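Local coordinates for protein endolysin PlyC, small cell-wall binding subunit (Streptococcus phage C1, PDB 4F87) that forms the eight-membered cell-wall-binding ring of a phage endolysin that degrades host peptidoglycan so that new virus particles can escape, at residues Q47-Q50 with Q51-P54. Sequence-based numbering, arbitrary orientation.
Sequences QGFQ and QIIP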
loop_
_atom_site.group_PDB
_atom_site.type_symbol
_atom_site.label_atom_id
_atom_site.label_comp_id
_atom_site.label_asym_id
_atom_site.label_seq_id
_atom_site.Cartn_x
_atom_site.Cartn_y
_atom_site.Cartn_z
ATOM N N GLN B 47 -6.028 -22.182 -17.255
ATOM C CA GLN B 47 -5.953 -20.964 -18.076
ATOM C C GLN B 47 -6.684 -19.797 -17.416
ATOM O O GLN B 47 -6.188 -18.664 -17.463
ATOM C CB GLN B 47 -6.466 -21.234 -19.485
ATOM C CG GLN B 47 -5.601 -22.255 -20.219
ATOM C CD GLN B 47 -6.239 -22.697 -21.524
ATOM O OE1 GLN B 47 -7.428 -23.060 -21.617
ATOM N NE2 GLN B 47 -5.425 -22.757 -22.550
ATOM N N GLY B 48 -7.809 -20.073 -16.754
ATOM C CA GLY B 48 -8.532 -19.036 -16.036
ATOM C C GLY B 48 -7.707 -18.420 -14.920
ATOM O O GLY B 48 -7.533 -17.191 -14.860
ATOM N N PHE B 49 -7.114 -19.283 -14.057
ATOM C CA PHE B 49 -6.293 -18.734 -12.976
ATOM C C PHE B 49 -5.003 -18.105 -13.462
ATOM O O PHE B 49 -4.526 -17.176 -12.807
ATOM C CB PHE B 49 -6.034 -19.785 -11.891
ATOM C CG PHE B 49 -7.213 -19.814 -10.941
ATOM C CD1 PHE B 49 -7.302 -18.909 -9.889
ATOM C CD2 PHE B 49 -8.291 -20.660 -11.172
ATOM C CE1 PHE B 49 -8.428 -18.864 -9.057
ATOM C CE2 PHE B 49 -9.413 -20.625 -10.339
ATOM C CZ PHE B 49 -9.490 -19.714 -9.296
ATOM N N GLN B 50 -4.491 -18.526 -14.634
ATOM C CA GLN B 50 -3.298 -17.879 -15.199
ATOM C C GLN B 50 -3.567 -16.411 -15.552
ATOM O O GLN B 50 -2.612 -15.652 -15.715
ATOM C CB GLN B 50 -2.763 -18.646 -16.415
ATOM C CG GLN B 50 -2.003 -19.900 -15.996
ATOM C CD GLN B 50 -1.571 -20.779 -17.126
ATOM O OE1 GLN B 50 -2.147 -20.756 -18.222
ATOM N NE2 GLN B 50 -0.552 -21.606 -16.840
ATOM N N GLN B 51 -4.834 -15.983 -15.599
ATOM C CA GLN B 51 -5.121 -14.565 -15.849
ATOM C C GLN B 51 -4.921 -13.730 -14.593
ATOM O O GLN B 51 -4.803 -12.495 -14.711
ATOM C CB GLN B 51 -6.574 -14.386 -16.303
ATOM C CG GLN B 51 -6.875 -15.099 -17.634
ATOM C CD GLN B 51 -6.348 -14.314 -18.828
ATOM O OE1 GLN B 51 -6.917 -13.298 -19.249
ATOM N NE2 GLN B 51 -5.230 -14.745 -19.379
ATOM N N ILE B 52 -4.920 -14.352 -13.393
ATOM C CA ILE B 52 -4.859 -13.576 -12.146
ATOM C C ILE B 52 -3.727 -13.954 -11.194
ATOM O O ILE B 52 -3.426 -13.146 -10.310
ATOM C CB ILE B 52 -6.228 -13.579 -11.415
ATOM C CG1 ILE B 52 -6.699 -15.009 -11.036
ATOM C CG2 ILE B 52 -7.301 -12.811 -12.210
ATOM C CD1 ILE B 52 -7.862 -15.029 -9.979
ATOM N N ILE B 53 -3.127 -15.154 -11.323
ATOM C CA ILE B 53 -2.027 -15.521 -10.435
ATOM C C ILE B 53 -0.879 -16.095 -11.249
ATOM O O ILE B 53 -1.097 -16.632 -12.339
ATOM C CB ILE B 53 -2.458 -16.500 -9.294
ATOM C CG1 ILE B 53 -3.087 -17.785 -9.845
ATOM C CG2 ILE B 53 -3.349 -15.809 -8.249
ATOM C CD1 ILE B 53 -3.433 -18.849 -8.775
ATOM N N PRO B 54 0.349 -16.038 -10.704
ATOM C CA PRO B 54 1.482 -16.640 -11.426
ATOM C C PRO B 54 1.364 -18.159 -11.535
ATOM O O PRO B 54 0.665 -18.807 -10.741
ATOM C CB PRO B 54 2.710 -16.261 -10.590
ATOM C CG PRO B 54 2.199 -15.673 -9.344
ATOM C CD PRO B 54 0.748 -15.365 -9.453
HETATM O O HOH W 1 -4.875 -17.546 -19.491
HETATM O O HOH W 2 -0.153 -16.563 -14.888
#
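Phe49 O takes two backbone N-H groups at the exit of helix 43-50: Ile53 N at 2.9 Å, nearly in line with the C=O, and Ile52 N, also at 2.9 Å but well above the carbonyl plane. Gln51 N bonds Gly48 O at 3.0 Å, an i+3 bond like that of Ile52 N, while Ile53 N keeps i+4 spacing. Both isoleucines carry CG1 between backbone N and carbonyl carbon (chi1 60° and 57°), which lays the two chains alongside Phe49, all pointing the same way. Their CD1 methyls meet the ring obliquely at the same atom, Phe49 CD1, at 3.9 Å from Ile52 and 4.0 Å from Ile53. Leu18 of strand 16-20 also packs on the Phe49 side chain. Gln51 bends at chi2 (-78°), and its NE2 gives a hydrogen to a water that donates to Gln47 O. A second water donates to both Gln50 O and Ile53 O. Gln50 NE2 bonds Ser55 OG, its side chain about 4 Å from that of Tyr29, which interacts with the host cell wall. Backbone bonds and bridging waters thus satisfy carbonyls at the helix end, while Phe49 and Ile52 pack against a neighbouring subunit and Ile53 on Val14 of its own chain.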